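Ispd/ispf bifunctional enzyme (Campylobacter jejuni, PDB 1W55) catalyses two steps of isoprenoid precursor synthesis, coupling CTP to methylerythritol phosphate (IspD) and cyclising CDP-methylerythritol 2-phosphate with release of CMP (IspF). Local coordinates at residues G215-H219 and G246-S252; M283-K287 and N324-L329; V307-S311 and T341-K345. All coordinates share one frame. Residue numbers count along the deposited sequence, not the author numbering.

Contact 1 of 3, residues G215-H219 and G246-S252. With MG (magnesium ion), chain B.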
loop_
_atom_site.group_PDB
_atom_site.type_symbol
_atom_site.label_atom_id
_atom_site.label_comp_id
_atom_site.label_asym_id
_atom_site.label_seq_id
_atom_site.Cartn_x
_atom_site.Cartn_y
_atom_site.Cartn_z
ATOM N N GLY A 215 -32.392 -14.364 23.736
ATOM C CA GLY A 215 -33.828 -14.467 23.704
ATOM C C GLY A 215 -34.193 -15.620 24.598
ATOM O O GLY A 215 -33.560 -16.683 24.569
ATOM N N PHE A 216 -35.196 -15.398 25.430
ATOM C CA PHE A 216 -35.712 -16.458 26.273
ATOM C C PHE A 216 -37.214 -16.306 26.324
ATOM O O PHE A 216 -37.733 -15.201 26.513
ATOM C CB PHE A 216 -35.105 -16.410 27.677
ATOM C CG PHE A 216 -35.530 -17.560 28.552
ATOM C CD1 PHE A 216 -34.920 -18.815 28.422
ATOM C CD2 PHE A 216 -36.556 -17.396 29.492
ATOM C CE1 PHE A 216 -35.320 -19.893 29.225
ATOM C CE2 PHE A 216 -36.953 -18.451 30.308
ATOM C CZ PHE A 216 -36.348 -19.708 30.173
ATOM N N ASP A 217 -37.902 -17.419 26.127
ATOM C CA ASP A 217 -39.346 -17.439 26.136
ATOM C C ASP A 217 -39.879 -18.759 26.664
ATOM O O ASP A 217 -39.240 -19.806 26.518
ATOM C CB ASP A 217 -39.894 -17.175 24.739
ATOM C CG ASP A 217 -41.253 -16.492 24.769
ATOM O OD1 ASP A 217 -41.752 -16.136 25.870
ATOM O OD2 ASP A 217 -41.895 -16.279 23.731
ATOM N N VAL A 218 -41.048 -18.673 27.291
ATOM C CA VAL A 218 -41.731 -19.799 27.914
ATOM C C VAL A 218 -43.183 -19.784 27.429
ATOM O O VAL A 218 -43.854 -18.741 27.478
ATOM C CB VAL A 218 -41.681 -19.693 29.475
ATOM C CG1 VAL A 218 -42.552 -20.760 30.154
ATOM C CG2 VAL A 218 -40.261 -19.784 29.979
ATOM N N HIS A 219 -43.642 -20.915 26.900
ATOM C CA HIS A 219 -45.068 -21.122 26.654
ATOM C C HIS A 219 -45.538 -22.330 27.455
ATOM O O HIS A 219 -44.732 -23.180 27.848
ATOM C CB HIS A 219 -45.374 -21.317 25.167
ATOM C CG HIS A 219 -45.177 -20.088 24.336
ATOM N ND1 HIS A 219 -44.776 -18.882 24.867
ATOM C CD2 HIS A 219 -45.311 -19.885 23.006
ATOM C CE1 HIS A 219 -44.662 -17.988 23.900
ATOM N NE2 HIS A 219 -44.975 -18.573 22.760
ATOM N N GLY A 246 -48.398 -20.436 18.745
ATOM C CA GLY A 246 -47.688 -21.061 19.859
ATOM C C GLY A 246 -46.192 -21.362 19.684
ATOM O O GLY A 246 -45.584 -22.035 20.519
ATOM N N ASP A 247 -45.593 -20.869 18.610
ATOM C CA ASP A 247 -44.191 -21.152 18.293
ATOM C C ASP A 247 -43.232 -20.425 19.251
ATOM O O ASP A 247 -42.763 -19.333 18.933
ATOM C CB ASP A 247 -43.949 -20.730 16.838
ATOM C CG ASP A 247 -42.730 -21.378 16.210
ATOM O OD1 ASP A 247 -41.695 -21.616 16.895
ATOM O OD2 ASP A 247 -42.706 -21.636 14.989
ATOM N N VAL A 248 -42.956 -21.019 20.421
ATOM C CA VAL A 248 -42.045 -20.409 21.407
ATOM C C VAL A 248 -40.669 -20.205 20.826
ATOM O O VAL A 248 -39.987 -19.252 21.178
ATOM C CB VAL A 248 -41.674 -21.281 22.635
ATOM C CG1 VAL A 248 -41.937 -20.552 23.961
ATOM C CG2 VAL A 248 -42.130 -22.720 22.561
ATOM N N LEU A 249 -40.236 -21.141 19.992
ATOM C CA LEU A 249 -38.936 -21.019 19.349
ATOM C C LEU A 249 -38.854 -19.718 18.531
ATOM O O LEU A 249 -37.967 -18.893 18.753
ATOM C CB LEU A 249 -38.605 -22.262 18.508
ATOM C CG LEU A 249 -37.168 -22.300 17.972
ATOM C CD1 LEU A 249 -36.721 -23.738 17.669
ATOM C CD2 LEU A 249 -36.999 -21.404 16.742
ATOM N N ALA A 250 -39.780 -19.539 17.594
ATOM C CA ALA A 250 -39.782 -18.354 16.742
ATOM C C ALA A 250 -39.822 -17.084 17.597
ATOM O O ALA A 250 -39.167 -16.097 17.282
ATOM C CB ALA A 250 -40.968 -18.395 15.762
ATOM N N HIS A 251 -40.573 -17.129 18.692
ATOM C CA HIS A 251 -40.732 -15.979 19.566
ATOM C C HIS A 251 -39.441 -15.659 20.311
ATOM O O HIS A 251 -39.072 -14.488 20.427
ATOM C CB HIS A 251 -41.902 -16.203 20.533
ATOM C CG HIS A 251 -43.213 -16.391 19.833
ATOM N ND1 HIS A 251 -44.276 -17.060 20.399
ATOM C CD2 HIS A 251 -43.617 -16.018 18.595
ATOM C CE1 HIS A 251 -45.283 -17.086 19.544
ATOM N NE2 HIS A 251 -44.910 -16.454 18.445
ATOM N N SER A 252 -38.749 -16.700 20.779
ATOM C CA SER A 252 -37.478 -16.516 21.473
ATOM C C SER A 252 -36.445 -15.956 20.507
ATOM O O SER A 252 -35.702 -15.037 20.844
ATOM C CB SER A 252 -36.986 -17.840 22.063
ATOM O OG SER A 252 -35.682 -17.702 22.600
HETATM MG MG MG B . -42.919 -14.462 26.702
HETATM O O HOH W 1 -43.797 -14.718 24.717
HETATM O O HOH W 2 -43.929 -15.918 27.919
HETATM O O HOH W 3 -41.738 -13.163 25.681
#
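Polar contacts between strand 215-219 and the start of helix 248-260 centre on two histidines. H219 NE2 and H251 ND1 are hydrogen-bonded at 2.9 Å, their rings meeting rim to rim, while H251 NE2 is engaged by S282 and H219 ND1 donates to V218 O at 2.8 Å. D217 OD1 binds magnesium at 2.2 Å with three waters, of which water 1 donates to D217 OD2; T341 of a neighbouring subunit shares the ion. In a CH-pi contact, V248 CG1 sits 3.4 Å from the centroid of the H219 ring, over its face. At the other end G215 lets the backbones close in, with G215 CA 3.5 Å from S252 O in a CA-H...O contact, where a beta-carbon would clash. The S252 hydroxyl is bonded to V357 of the adjacent strand. D247 caps the start of the helix, its OD1 accepting from A250 N at 2.9 Å, while the carboxylate takes the backbone amides of A230 and G231. By similarity, D217, H219 and H251 are the divalent-metal ligands of the IspF active site; here the histidines bond directly, and the magnesium on D217, held by neither, is a separate ion at its subunit boundary.

Contact 2 of 3, residues M283-K287 and N324-L329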
loop_
_atom_site.group_PDB
_atom_site.type_symbol
_atom_site.label_atom_id
_atom_site.label_comp_id
_atom_site.label_asym_id
_atom_site.label_seq_id
_atom_site.Cartn_x
_atom_site.Cartn_y
_atom_site.Cartn_z
ATOM N N MET A 283 -43.407 -17.219 12.118
ATOM C CA MET A 283 -42.246 -17.187 11.243
ATOM C C MET A 283 -42.275 -15.943 10.342
ATOM O O MET A 283 -41.221 -15.414 9.975
ATOM C CB MET A 283 -42.171 -18.468 10.394
ATOM C CG MET A 283 -41.803 -19.722 11.190
ATOM S SD MET A 283 -40.248 -19.545 12.140
ATOM C CE MET A 283 -38.994 -19.930 10.882
ATOM N N GLU A 284 -43.480 -15.488 9.995
ATOM C CA GLU A 284 -43.647 -14.240 9.248
ATOM C C GLU A 284 -43.343 -13.051 10.149
ATOM O O GLU A 284 -42.724 -12.080 9.705
ATOM C CB GLU A 284 -45.061 -14.139 8.642
ATOM C CG GLU A 284 -45.367 -12.840 7.887
ATOM C CD GLU A 284 -44.483 -12.599 6.659
ATOM O OE1 GLU A 284 -44.075 -13.575 5.979
ATOM O OE2 GLU A 284 -44.198 -11.416 6.367
ATOM N N LEU A 285 -43.758 -13.149 11.416
ATOM C CA LEU A 285 -43.447 -12.136 12.422
ATOM C C LEU A 285 -41.941 -12.045 12.631
ATOM O O LEU A 285 -41.394 -10.948 12.717
ATOM C CB LEU A 285 -44.137 -12.452 13.755
ATOM C CG LEU A 285 -45.670 -12.471 13.820
ATOM C CD1 LEU A 285 -46.134 -12.688 15.253
ATOM C CD2 LEU A 285 -46.282 -11.198 13.252
ATOM N N LEU A 286 -41.288 -13.210 12.710
ATOM C CA LEU A 286 -39.831 -13.315 12.758
ATOM C C LEU A 286 -39.171 -12.631 11.563
ATOM O O LEU A 286 -38.245 -11.833 11.730
ATOM C CB LEU A 286 -39.395 -14.792 12.816
ATOM C CG LEU A 286 -37.901 -15.099 12.613
ATOM C CD1 LEU A 286 -37.021 -14.408 13.689
ATOM C CD2 LEU A 286 -37.627 -16.608 12.569
ATOM N N LYS A 287 -39.641 -12.958 10.359
ATOM C CA LYS A 287 -39.097 -12.373 9.135
ATOM C C LYS A 287 -39.206 -10.838 9.138
ATOM O O LYS A 287 -38.269 -10.136 8.753
ATOM C CB LYS A 287 -39.801 -12.947 7.909
ATOM C CG LYS A 287 -39.360 -12.323 6.589
ATOM C CD LYS A 287 -40.335 -12.628 5.459
ATOM C CE LYS A 287 -40.078 -14.005 4.831
ATOM N NZ LYS A 287 -38.934 -14.014 3.863
ATOM N N ASN A 324 -35.940 -24.338 7.732
ATOM C CA ASN A 324 -37.051 -23.378 7.680
ATOM C C ASN A 324 -36.684 -21.968 8.200
ATOM O O ASN A 324 -37.095 -20.962 7.613
ATOM C CB ASN A 324 -38.274 -23.930 8.419
ATOM C CG ASN A 324 -39.590 -23.304 7.936
ATOM O OD1 ASN A 324 -39.787 -23.064 6.737
ATOM N ND2 ASN A 324 -40.487 -23.029 8.872
ATOM N N ILE A 325 -35.911 -21.900 9.288
ATOM C CA ILE A 325 -35.343 -20.628 9.757
ATOM C C ILE A 325 -34.467 -19.989 8.687
ATOM O O ILE A 325 -34.543 -18.786 8.469
ATOM C CB ILE A 325 -34.514 -20.793 11.078
ATOM C CG1 ILE A 325 -35.412 -21.166 12.260
ATOM C CG2 ILE A 325 -33.723 -19.498 11.396
ATOM C CD1 ILE A 325 -34.638 -21.793 13.463
ATOM N N ALA A 326 -33.623 -20.790 8.034
ATOM C CA ALA A 326 -32.750 -20.280 6.969
ATOM C C ALA A 326 -33.552 -19.666 5.822
ATOM O O ALA A 326 -33.195 -18.605 5.317
ATOM C CB ALA A 326 -31.808 -21.393 6.434
ATOM N N HIS A 327 -34.612 -20.359 5.405
ATOM C CA HIS A 327 -35.446 -19.940 4.274
ATOM C C HIS A 327 -36.214 -18.656 4.604
ATOM O O HIS A 327 -36.218 -17.721 3.815
ATOM C CB HIS A 327 -36.405 -21.075 3.861
ATOM C CG HIS A 327 -37.422 -20.670 2.836
ATOM N ND1 HIS A 327 -38.717 -20.329 3.166
ATOM C CD2 HIS A 327 -37.331 -20.547 1.487
ATOM C CE1 HIS A 327 -39.381 -20.014 2.065
ATOM N NE2 HIS A 327 -38.563 -20.138 1.033
ATOM N N THR A 328 -36.839 -18.630 5.780
ATOM C CA THR A 328 -37.521 -17.447 6.308
ATOM C C THR A 328 -36.609 -16.207 6.352
ATOM O O THR A 328 -37.035 -15.100 6.012
ATOM C CB THR A 328 -38.025 -17.755 7.746
ATOM O OG1 THR A 328 -39.063 -18.740 7.700
ATOM C CG2 THR A 328 -38.683 -16.520 8.413
ATOM N N LEU A 329 -35.366 -16.390 6.793
ATOM C CA LEU A 329 -34.480 -15.244 7.003
ATOM C C LEU A 329 -33.538 -15.023 5.834
ATOM O O LEU A 329 -32.733 -14.099 5.863
ATOM C CB LEU A 329 -33.699 -15.380 8.325
ATOM C CG LEU A 329 -34.543 -15.463 9.603
ATOM C CD1 LEU A 329 -33.663 -15.760 10.813
ATOM C CD2 LEU A 329 -35.365 -14.169 9.816
#
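Helices 282-295 and 318-329 meet here at 49°, their local axes 9.7 Å apart. M283 takes an all-m conformation (chi1 to chi3 of -71°, -55° and -83°), which curls the thioether across the gap: M283 CE lies 4.0 Å from I325 CG1 and 3.4 Å from T328 OG1. T328, an m rotamer, turns its hydroxyl back to its own helix, where OG1 donates to N324 O at 3.0 Å. Its methyl is thereby presented to the partner helix, with T328 CG2 only 3.2 Å from M283 O and 3.8 Å from K287 CB. L286 (t, p) and L329 (m, t) interlock beside it, L286 CG approaching L329 CD2 to 3.9 Å, while L286 also packs on helix 248-260 and L329 on strand 298-308. K287 starts extended (t, t) and then bends through two m torsions, so that its ammonium reaches over the edge of the interface and NZ donates to T328 O at 3.1 Å. N324 ND2 is held by A230 O. With a single hydrogen bond joining the segments and no salt bridge between them, cohesion rests mainly on methyl, thioether and leucine packing, the lysine adding one polar tie at the margin.

Contact 3 of 3, residues V307-S311 and T341-K345. With MG (magnesium ion), chain C; C (cytidine-5'-monophosphate), chain D.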
loop_
_atom_site.group_PDB
_atom_site.type_symbol
_atom_site.label_atom_id
_atom_site.label_comp_id
_atom_site.label_asym_id
_atom_site.label_seq_id
_atom_site.Cartn_x
_atom_site.Cartn_y
_atom_site.Cartn_z
ATOM N N VAL A 307 -33.610 -25.588 23.050
ATOM C CA VAL A 307 -34.991 -25.849 23.410
ATOM C C VAL A 307 -34.942 -26.678 24.681
ATOM O O VAL A 307 -34.251 -27.698 24.741
ATOM C CB VAL A 307 -35.752 -26.646 22.317
ATOM C CG1 VAL A 307 -37.192 -26.931 22.764
ATOM C CG2 VAL A 307 -35.736 -25.919 20.962
ATOM N N MET A 308 -35.662 -26.229 25.699
ATOM C CA MET A 308 -35.765 -26.981 26.935
ATOM C C MET A 308 -37.162 -27.584 27.005
ATOM O O MET A 308 -38.167 -26.879 27.156
ATOM C CB MET A 308 -35.439 -26.090 28.130
ATOM C CG MET A 308 -34.057 -25.409 27.992
ATOM S SD MET A 308 -33.927 -23.723 28.684
ATOM C CE MET A 308 -34.729 -23.895 30.118
ATOM N N ALA A 309 -37.214 -28.898 26.837
ATOM C CA ALA A 309 -38.482 -29.613 26.792
ATOM C C ALA A 309 -38.300 -31.071 27.196
ATOM O O ALA A 309 -37.425 -31.774 26.668
ATOM C CB ALA A 309 -39.096 -29.523 25.402
ATOM N N GLN A 310 -39.128 -31.517 28.130
ATOM C CA GLN A 310 -39.166 -32.927 28.501
ATOM C C GLN A 310 -39.651 -33.793 27.327
ATOM O O GLN A 310 -39.079 -34.859 27.059
ATOM C CB GLN A 310 -40.025 -33.129 29.751
ATOM C CG GLN A 310 -39.729 -34.413 30.505
ATOM C CD GLN A 310 -38.303 -34.498 31.027
ATOM O OE1 GLN A 310 -37.808 -33.572 31.663
ATOM N NE2 GLN A 310 -37.648 -35.625 30.774
ATOM N N SER A 311 -40.670 -33.302 26.614
ATOM C CA SER A 311 -41.231 -33.966 25.434
ATOM C C SER A 311 -41.838 -32.916 24.500
ATOM O O SER A 311 -42.125 -31.805 24.941
ATOM C CB SER A 311 -42.333 -34.966 25.850
ATOM O OG SER A 311 -41.853 -35.899 26.804
ATOM N N THR A 341 -32.636 -30.062 25.241
ATOM C CA THR A 341 -32.356 -30.831 26.448
ATOM C C THR A 341 -33.644 -31.000 27.253
ATOM O O THR A 341 -34.560 -30.173 27.155
ATOM C CB THR A 341 -31.237 -30.153 27.315
ATOM O OG1 THR A 341 -31.002 -30.937 28.495
ATOM C CG2 THR A 341 -31.708 -28.791 27.886
ATOM N N THR A 342 -33.733 -32.081 28.022
ATOM C CA THR A 342 -34.762 -32.171 29.059
ATOM C C THR A 342 -34.189 -31.552 30.334
ATOM O O THR A 342 -33.022 -31.149 30.364
ATOM C CB THR A 342 -35.193 -33.632 29.324
ATOM O OG1 THR A 342 -34.126 -34.336 29.977
ATOM C CG2 THR A 342 -35.430 -34.433 28.000
ATOM N N THR A 343 -35.003 -31.475 31.381
ATOM C CA THR A 343 -34.510 -31.058 32.690
ATOM C C THR A 343 -34.566 -32.209 33.691
ATOM O O THR A 343 -34.688 -31.982 34.891
ATOM C CB THR A 343 -35.278 -29.816 33.223
ATOM O OG1 THR A 343 -36.670 -30.125 33.372
ATOM C CG2 THR A 343 -35.253 -28.666 32.197
ATOM N N GLU A 344 -34.465 -33.442 33.193
ATOM C CA GLU A 344 -34.418 -34.632 34.053
ATOM C C GLU A 344 -35.666 -34.737 34.912
ATOM O O GLU A 344 -35.582 -35.107 36.089
ATOM C CB GLU A 344 -33.187 -34.599 34.981
ATOM C CG GLU A 344 -31.851 -34.507 34.275
ATOM C CD GLU A 344 -31.686 -35.564 33.216
ATOM O OE1 GLU A 344 -31.725 -36.767 33.558
ATOM O OE2 GLU A 344 -31.526 -35.188 32.038
ATOM N N LYS A 345 -36.804 -34.354 34.335
ATOM C CA LYS A 345 -38.096 -34.384 35.013
ATOM C C LYS A 345 -38.180 -33.385 36.159
ATOM O O LYS A 345 -39.047 -33.497 37.015
ATOM C CB LYS A 345 -38.453 -35.812 35.487
ATOM C CG LYS A 345 -38.533 -36.840 34.357
ATOM C CD LYS A 345 -38.533 -38.266 34.887
ATOM C CE LYS A 345 -38.652 -39.279 33.751
ATOM N NZ LYS A 345 -38.551 -40.703 34.223
HETATM MG MG MG C . -29.449 -32.551 28.937
HETATM O OP3 C D . -29.727 -34.262 28.023
HETATM P P C D . -30.997 -35.053 27.929
HETATM O OP1 C D . -32.204 -34.304 28.393
HETATM O OP2 C D . -30.857 -36.407 28.564
HETATM O "O5'" C D . -31.221 -35.295 26.361
HETATM C "C5'" C D . -30.321 -36.078 25.590
HETATM C "C4'" C D . -30.409 -35.673 24.119
HETATM O "O4'" C D . -31.736 -35.834 23.595
HETATM C "C3'" C D . -30.065 -34.211 23.836
HETATM O "O3'" C D . -28.663 -34.004 23.683
HETATM C "C2'" C D . -30.815 -33.930 22.546
HETATM O "O2'" C D . -30.070 -34.444 21.445
HETATM C "C1'" C D . -32.035 -34.821 22.619
HETATM N N1 C D . -33.327 -34.172 22.951
HETATM C C2 C D . -34.260 -33.878 21.934
HETATM O O2 C D . -33.973 -34.120 20.742
HETATM N N3 C D . -35.465 -33.325 22.229
HETATM C C4 C D . -35.793 -33.040 23.513
HETATM N N4 C D . -36.999 -32.485 23.818
HETATM C C5 C D . -34.884 -33.309 24.527
HETATM C C6 C D . -33.652 -33.890 24.226
HETATM O O HOH W 4 -35.132 -36.643 31.306
HETATM O O HOH W 5 -30.535 -32.931 30.753
HETATM O O HOH W 6 -27.583 -33.663 29.183
HETATM O O HOH W 7 -28.506 -31.934 27.247
#
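Segments 307-311 and 341-345 run in roughly the same direction, their end-to-end vectors 28° apart, and join through a parallel bridge between M308 and T341. T341 N donates to V307 O at 2.9 Å. A309 N donates to T341 O at 3.0 Å, and M308 CA adds a CA-H...O contact to T341 O at 3.4 Å. Beyond T341 the chain leaves the sheet and turns through E344 and K345, both with positive phi. The two strands that end here, 298-308 and 336-341, are adjacent and parallel, and helix 318-329 connects them in a beta-alpha-beta unit whose C-terminal edge carries the ligand. CMP spans both segments: its N4 donates to A309 O at 3.0 Å, and OP1 accepts from T342 N at 2.7 Å and from T342 OG1 at a very short 2.5 Å. T342 is, by similarity, a transition-state stabiliser. T341 OG1 binds magnesium at 2.3 Å alongside CMP OP3 and three waters, with D217 of a neighbouring subunit as a further ligand, so the site lies between chains. Q310 bends its amide back over the turn, where OE1 accepts from K345 N at 3.0 Å; its NE2 donates to water 4, which in turn donates to T342 OG1, each at 2.8 Å.

Contact 1 lies between the other two, its centre about 14 Å from that of contact 2 and about 15 Å from that of contact 3. L249, on the side of its helix away from strand 215-219, touches both: its CD2 is 4.1 Å from I325 CD1 and its CD1 is 4.1 Å from V307 CG2. A250 CB also packs on M283 SD at 3.9 Å. F216 CE1 and M308 SD, 4.1 Å apart, join contacts 1 and 3 in the geranyl diphosphate pocket. Across subunits, D217 of one chain and T341 of another share each magnesium, so contacts 1 and 3 supply different halves of one active site. Contact 2 stands back from it, with the L286 side chain about 14 Å from CMP.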